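Local atomic coordinates of activated BY transcription factor SSRB (Salmonella enterica, PDB entry 2WNW), a protein that belongs to glycosyl hydrolase family 30, pairing a TIM-barrel domain with a beta-sandwich domain, and is known as SrfJ. Residues G98-Y102 with D155-G159; V103-L109 with P147-K151. The contacts are given in a common frame with arbitrary orientation. Numbering follows the deposited sequence.

Contact 1 (G98-Y102 with D155-G159)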
ATOM      1  N   GLY A  98       8.150  36.741 -16.330  1.00 20.76           N
ATOM      2  CA  GLY A  98       7.687  37.678 -15.324  1.00 20.63           C
ATOM      3  C   GLY A  98       6.180  37.557 -15.191  1.00 20.33           C
ATOM      4  O   GLY A  98       5.564  36.762 -15.900  1.00 20.72           O
ATOM      5  N   ASN A  99       5.580  38.331 -14.291  1.00 20.72           N
ATOM      6  CA  ASN A  99       4.131  38.282 -14.101  1.00 20.62           C
ATOM      7  C   ASN A  99       3.418  38.849 -15.320  1.00 20.40           C
ATOM      8  O   ASN A  99       3.912  39.775 -15.959  1.00 20.42           O
ATOM      9  CB  ASN A  99       3.708  39.116 -12.887  1.00 20.95           C
ATOM     10  CG  ASN A  99       4.260  38.585 -11.577  1.00 22.42           C
ATOM     11  OD1 ASN A  99       3.851  37.524 -11.094  1.00 22.00           O
ATOM     12  ND2 ASN A  99       5.188  39.328 -10.991  1.00 20.09           N
ATOM     13  N   TYR A 100       2.257  38.289 -15.643  1.00 19.38           N
ATOM     14  CA  TYR A 100       1.446  38.784 -16.752  1.00 19.50           C
ATOM     15  C   TYR A 100       0.007  38.319 -16.584  1.00 20.11           C
ATOM     16  O   TYR A 100      -0.246  37.216 -16.092  1.00 17.56           O
ATOM     17  CB  TYR A 100       2.015  38.350 -18.119  1.00 20.76           C
ATOM     18  CG  TYR A 100       1.969  36.869 -18.440  1.00 21.38           C
ATOM     19  CD1 TYR A 100       0.789  36.259 -18.876  1.00 22.16           C
ATOM     20  CD2 TYR A 100       3.109  36.079 -18.316  1.00 21.85           C
ATOM     21  CE1 TYR A 100       0.749  34.896 -19.177  1.00 21.90           C
ATOM     22  CE2 TYR A 100       3.081  34.717 -18.613  1.00 22.79           C
ATOM     23  CZ  TYR A 100       1.899  34.131 -19.039  1.00 24.29           C
ATOM     24  OH  TYR A 100       1.871  32.776 -19.298  1.00 25.00           O
ATOM     25  N   ALA A 101      -0.932  39.184 -16.957  1.00 19.30           N
ATOM     26  CA  ALA A 101      -2.357  38.878 -16.854  1.00 19.44           C
ATOM     27  C   ALA A 101      -3.033  39.281 -18.156  1.00 19.66           C
ATOM     28  O   ALA A 101      -2.472  40.043 -18.942  1.00 20.27           O
ATOM     29  CB  ALA A 101      -2.975  39.632 -15.681  1.00 17.82           C
ATOM     30  N   TYR A 102      -4.245  38.783 -18.380  1.00 19.26           N
ATOM     31  CA  TYR A 102      -4.976  39.086 -19.606  1.00 20.06           C
ATOM     32  C   TYR A 102      -5.666  40.450 -19.566  1.00 20.85           C
ATOM     33  O   TYR A 102      -6.109  40.963 -20.592  1.00 20.90           O
ATOM     34  CB  TYR A 102      -5.976  37.962 -19.875  1.00 19.40           C
ATOM     35  CG  TYR A 102      -5.300  36.608 -19.947  1.00 20.13           C
ATOM     36  CD1 TYR A 102      -5.870  35.486 -19.347  1.00 20.34           C
ATOM     37  CD2 TYR A 102      -4.082  36.451 -20.611  1.00 19.26           C
ATOM     38  CE1 TYR A 102      -5.243  34.241 -19.402  1.00 20.22           C
ATOM     39  CE2 TYR A 102      -3.445  35.210 -20.675  1.00 19.92           C
ATOM     40  CZ  TYR A 102      -4.033  34.110 -20.068  1.00 20.74           C
ATOM     41  OH  TYR A 102      -3.418  32.879 -20.128  1.00 22.38           O
ATOM     42  N   ASP A 155      -1.436  42.236  -5.900  1.00 17.77           N
ATOM     43  CA  ASP A 155      -0.168  41.689  -6.390  1.00 18.07           C
ATOM     44  C   ASP A 155      -0.379  40.233  -6.789  1.00 16.73           C
ATOM     45  O   ASP A 155      -0.971  39.470  -6.030  1.00 17.13           O
ATOM     46  CB  ASP A 155       0.873  41.759  -5.268  1.00 17.65           C
ATOM     47  CG  ASP A 155       2.295  41.451  -5.737  1.00 21.11           C
ATOM     48  OD1 ASP A 155       2.494  40.926  -6.853  1.00 19.70           O
ATOM     49  OD2 ASP A 155       3.228  41.735  -4.959  1.00 24.04           O
ATOM     50  N   MET A 156       0.097  39.845  -7.969  1.00 17.60           N
ATOM     51  CA  MET A 156      -0.053  38.455  -8.397  1.00 16.64           C
ATOM     52  C   MET A 156       0.807  37.540  -7.522  1.00 17.50           C
ATOM     53  O   MET A 156       0.483  36.365  -7.334  1.00 17.33           O
ATOM     54  CB  MET A 156       0.338  38.300  -9.870  1.00 16.98           C
ATOM     55  CG  MET A 156      -0.669  38.914 -10.831  1.00 17.21           C
ATOM     56  SD  MET A 156      -0.274  38.600 -12.546  1.00 18.61           S
ATOM     57  CE  MET A 156      -0.844  36.895 -12.735  1.00 18.72           C
ATOM     58  N   ASN A 157       1.894  38.087  -6.980  1.00 16.82           N
ATOM     59  CA  ASN A 157       2.791  37.324  -6.111  1.00 18.57           C
ATOM     60  C   ASN A 157       2.430  37.532  -4.639  1.00 19.29           C
ATOM     61  O   ASN A 157       1.668  38.435  -4.292  1.00 20.24           O
ATOM     62  CB  ASN A 157       4.248  37.773  -6.284  1.00 19.89           C
ATOM     63  CG  ASN A 157       4.670  37.883  -7.729  1.00 22.24           C
ATOM     64  OD1 ASN A 157       4.962  38.979  -8.218  1.00 27.54           O
ATOM     65  ND2 ASN A 157       4.713  36.756  -8.424  1.00 19.00           N
ATOM     66  N   GLY A 158       2.993  36.686  -3.782  1.00 18.66           N
ATOM     67  CA  GLY A 158       2.789  36.812  -2.350  1.00 19.94           C
ATOM     68  C   GLY A 158       1.453  36.447  -1.746  1.00 19.92           C
ATOM     69  O   GLY A 158       1.102  36.956  -0.680  1.00 20.27           O
ATOM     70  N   GLY A 159       0.704  35.572  -2.404  1.00 19.56           N
ATOM     71  CA  GLY A 159      -0.577  35.169  -1.860  1.00 18.89           C
ATOM     72  C   GLY A 159      -1.723  36.128  -2.120  1.00 18.35           C
ATOM     73  O   GLY A 159      -1.924  36.587  -3.243  1.00 18.66           O
TER
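Two loops without regular secondary structure can be joined by a pair of matched amides, and residues 98-102 and 155-159 give a clear example. Asn99 and Asn157 place their carboxamides end to end, so that each offers one donor and one acceptor to the other. Asn99 ND2 donates to Asn157 OD1 at 2.8 Å; in return Asn157 ND2 reaches Asn99 OD1 at 2.9 Å, a weak bond because the angle at its hydrogen is only 127°. The two oxygens, Asn99 OD1 and Asn157 OD1, lie 3.4 Å apart and are both acceptors, so they do not bond.

Asn157 is itself held from behind. Its backbone N donates to Asp155 OD1 at 2.9 Å, an Asx turn that bends the chain around Met156. Several other polar groups find partners outside the two segments: Tyr100 N with Ser92 OG, Gly159 N with Ser205 OG, and Tyr102 OH with Asp119 OD1 and Gln91 N. Lys151 NZ, earlier in the same loop, donates to Asp155 O and Gly159 O.

Beside the amide pair, Met156 reaches out to the backbone of 99-101. Met156 CE is 3.4 Å from Tyr100 O, and Met156 CB sits 3.8 Å from Asn99 OD1; the one apolar pair is Met156 SD with Ala101 CB, at 4.3 Å. His343 touches both asparagines from a further loop. The cross-loop bonds run between neutral amides, each giving one donor and one acceptor, so the two barrel loops are linked by complementarity without charge, one of the two bonds being weak.

Contact 2 (V103-L109 with P147-K151); sequences VDSSADL and PAFMK
Residues 103-109 run extended through Val103 (phi/psi -150/134), turn at Asp104 (-110/-9), extend again at Ser105 (-146/159) and enter a helix at Ser106. Opposite them, Pro147 (-59/152) leads into a 3-10 turn at 148-150, with Met150 N bonded to Pro147 O at 3.1 Å. CA of Asp104 faces CA of Pro147, and CA of Ser105 that of Phe149, each pair 6.4 Å apart. Ser105 (chi1 p) is the N-cap, its OG accepting from Asp108 N at 3.1 Å. The pairing joins two successive beta-alpha connections of the TIM barrel, those after strands 85-90 and 138-143. Phe149 (chi1 74°, chi2 -80°) lays its ring against the backbone of 103-106 and Leu109: Ser106 N, 3.6 Å from Phe149 CE2, lies over one face, while Val103 O, 3.6 Å from CE1, and Leu109 CD2, 4.1 Å from CE2, sit at the edge. Val103 CG1 meets Pro147 CG at 3.8 Å; Leu109 CD2 meets Met150 CE at 4.0 Å. One water donates to Asp104 O (2.9 Å) and accepts from Phe149 N (3.1 Å).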
ATOM      1  N   VAL A 103      -5.748  41.027 -18.373  1.00 22.64           N
ATOM      2  CA  VAL A 103      -6.337  42.351 -18.174  1.00 24.91           C
ATOM      3  C   VAL A 103      -5.604  42.939 -16.965  1.00 25.41           C
ATOM      4  O   VAL A 103      -5.426  42.260 -15.956  1.00 25.68           O
ATOM      5  CB  VAL A 103      -7.867  42.268 -17.913  1.00 23.83           C
ATOM      6  CG1 VAL A 103      -8.149  41.521 -16.621  1.00 26.26           C
ATOM      7  CG2 VAL A 103      -8.454  43.669 -17.857  1.00 26.23           C
ATOM      8  N   ASP A 104      -5.176  44.195 -17.061  1.00 26.88           N
ATOM      9  CA  ASP A 104      -4.410  44.798 -15.973  1.00 28.41           C
ATOM     10  C   ASP A 104      -5.049  45.889 -15.127  1.00 27.49           C
ATOM     11  O   ASP A 104      -4.478  46.292 -14.113  1.00 26.82           O
ATOM     12  CB  ASP A 104      -3.085  45.315 -16.524  1.00 33.57           C
ATOM     13  CG  ASP A 104      -2.247  44.214 -17.135  1.00 38.85           C
ATOM     14  OD1 ASP A 104      -1.850  43.291 -16.391  1.00 41.60           O
ATOM     15  OD2 ASP A 104      -1.994  44.268 -18.359  1.00 42.60           O
ATOM     16  N   SER A 105      -6.218  46.376 -15.528  1.00 25.10           N
ATOM     17  CA  SER A 105      -6.886  47.412 -14.752  1.00 23.17           C
ATOM     18  C   SER A 105      -8.391  47.244 -14.827  1.00 22.69           C
ATOM     19  O   SER A 105      -8.905  46.609 -15.747  1.00 22.46           O
ATOM     20  CB  SER A 105      -6.513  48.803 -15.271  1.00 23.69           C
ATOM     21  OG  SER A 105      -7.076  49.038 -16.551  1.00 21.23           O
ATOM     22  N   SER A 106      -9.092  47.824 -13.861  1.00 23.08           N
ATOM     23  CA  SER A 106     -10.546  47.751 -13.828  1.00 24.75           C
ATOM     24  C   SER A 106     -11.112  48.459 -15.057  1.00 26.23           C
ATOM     25  O   SER A 106     -12.145  48.057 -15.596  1.00 26.31           O
ATOM     26  CB  SER A 106     -11.077  48.416 -12.559  1.00 24.40           C
ATOM     27  OG  SER A 106     -10.629  49.758 -12.475  1.00 27.43           O
ATOM     28  N   ALA A 107     -10.426  49.509 -15.500  1.00 25.77           N
ATOM     29  CA  ALA A 107     -10.874  50.262 -16.666  1.00 28.00           C
ATOM     30  C   ALA A 107     -10.852  49.387 -17.916  1.00 27.38           C
ATOM     31  O   ALA A 107     -11.833  49.332 -18.655  1.00 28.23           O
ATOM     32  CB  ALA A 107      -9.999  51.491 -16.867  1.00 27.91           C
ATOM     33  N   ASP A 108      -9.737  48.702 -18.152  1.00 26.26           N
ATOM     34  CA  ASP A 108      -9.631  47.834 -19.319  1.00 26.77           C
ATOM     35  C   ASP A 108     -10.667  46.719 -19.220  1.00 25.74           C
ATOM     36  O   ASP A 108     -11.241  46.301 -20.227  1.00 24.50           O
ATOM     37  CB  ASP A 108      -8.223  47.234 -19.435  1.00 28.08           C
ATOM     38  CG  ASP A 108      -7.166  48.278 -19.757  1.00 31.36           C
ATOM     39  OD1 ASP A 108      -7.531  49.356 -20.266  1.00 32.52           O
ATOM     40  OD2 ASP A 108      -5.968  48.020 -19.516  1.00 32.44           O
ATOM     41  N   LEU A 109     -10.902  46.239 -18.002  1.00 24.51           N
ATOM     42  CA  LEU A 109     -11.883  45.182 -17.781  1.00 25.06           C
ATOM     43  C   LEU A 109     -13.258  45.688 -18.208  1.00 26.28           C
ATOM     44  O   LEU A 109     -13.955  45.047 -18.991  1.00 26.18           O
ATOM     45  CB  LEU A 109     -11.928  44.789 -16.302  1.00 25.37           C
ATOM     46  CG  LEU A 109     -13.032  43.798 -15.919  1.00 26.31           C
ATOM     47  CD1 LEU A 109     -12.783  42.468 -16.612  1.00 27.47           C
ATOM     48  CD2 LEU A 109     -13.072  43.615 -14.412  1.00 27.54           C
ATOM     49  N   PRO A 147      -5.678  38.516 -11.892  1.00 17.56           N
ATOM     50  CA  PRO A 147      -4.944  39.773 -12.099  1.00 17.93           C
ATOM     51  C   PRO A 147      -4.751  40.461 -10.746  1.00 17.67           C
ATOM     52  O   PRO A 147      -5.570  40.288  -9.844  1.00 17.75           O
ATOM     53  CB  PRO A 147      -5.869  40.568 -13.021  1.00 17.71           C
ATOM     54  CG  PRO A 147      -6.607  39.489 -13.780  1.00 17.58           C
ATOM     55  CD  PRO A 147      -6.911  38.480 -12.697  1.00 16.49           C
ATOM     56  N   ALA A 148      -3.683  41.244 -10.613  1.00 17.63           N
ATOM     57  CA  ALA A 148      -3.389  41.929  -9.358  1.00 18.55           C
ATOM     58  C   ALA A 148      -4.536  42.760  -8.785  1.00 18.46           C
ATOM     59  O   ALA A 148      -4.857  42.636  -7.602  1.00 18.08           O
ATOM     60  CB  ALA A 148      -2.146  42.809  -9.519  1.00 19.42           C
ATOM     61  N   PHE A 149      -5.160  43.597  -9.611  1.00 18.14           N
ATOM     62  CA  PHE A 149      -6.240  44.448  -9.119  1.00 19.88           C
ATOM     63  C   PHE A 149      -7.472  43.701  -8.621  1.00 19.62           C
ATOM     64  O   PHE A 149      -8.325  44.290  -7.960  1.00 20.72           O
ATOM     65  CB  PHE A 149      -6.655  45.486 -10.175  1.00 19.31           C
ATOM     66  CG  PHE A 149      -7.445  44.924 -11.325  1.00 19.98           C
ATOM     67  CD1 PHE A 149      -6.811  44.264 -12.374  1.00 20.02           C
ATOM     68  CD2 PHE A 149      -8.831  45.080 -11.371  1.00 18.43           C
ATOM     69  CE1 PHE A 149      -7.542  43.771 -13.459  1.00 18.28           C
ATOM     70  CE2 PHE A 149      -9.570  44.591 -12.449  1.00 20.36           C
ATOM     71  CZ  PHE A 149      -8.924  43.936 -13.495  1.00 19.32           C
ATOM     72  N   MET A 150      -7.562  42.407  -8.924  1.00 19.53           N
ATOM     73  CA  MET A 150      -8.700  41.607  -8.479  1.00 19.68           C
ATOM     74  C   MET A 150      -8.434  40.933  -7.134  1.00 20.22           C
ATOM     75  O   MET A 150      -9.291  40.217  -6.617  1.00 19.33           O
ATOM     76  CB  MET A 150      -9.037  40.527  -9.513  1.00 20.24           C
ATOM     77  CG  MET A 150      -9.628  41.047 -10.812  1.00 21.51           C
ATOM     78  SD  MET A 150     -10.364  39.707 -11.780  1.00 25.57           S
ATOM     79  CE  MET A 150     -10.695  40.553 -13.310  1.00 23.83           C
ATOM     80  N   LYS A 151      -7.258  41.178  -6.567  1.00 18.88           N
ATOM     81  CA  LYS A 151      -6.876  40.560  -5.302  1.00 18.85           C
ATOM     82  C   LYS A 151      -6.789  41.518  -4.118  1.00 19.76           C
ATOM     83  O   LYS A 151      -6.622  42.729  -4.282  1.00 19.06           O
ATOM     84  CB  LYS A 151      -5.535  39.840  -5.478  1.00 17.71           C
ATOM     85  CG  LYS A 151      -5.525  38.870  -6.654  1.00 16.99           C
ATOM     86  CD  LYS A 151      -4.144  38.300  -6.914  1.00 18.63           C
ATOM     87  CE  LYS A 151      -3.653  37.453  -5.750  1.00 18.09           C
ATOM     88  NZ  LYS A 151      -2.240  37.039  -5.964  1.00 16.26           N
TER
HETATM   89  O   HOH W   1      -3.453  44.562 -12.017  1.00 25.29           O

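In the fold
Contacts 1 and 2 tie together the same two connections of the eight-stranded parallel barrel: the one from strand 85-90 to helix 106-110 and the one from strand 138-143 to helix 167-183. Along the chain the order is 98-102, 103-109, 147-151, 155-159, so the first two segments abut and contact 2 falls between the halves of contact 1. Their centres are 11 Å apart and on the same side of the chain centre, contact 1 about 23 Å and contact 2 about 31 Å from it, centre to centre. They also touch directly: Lys151 NZ lies 2.8 Å from Gly159 O, a probable hydrogen bond. Two successive connections of the TIM-barrel domain thus meet at two adjoining places, contact 2 the more peripheral.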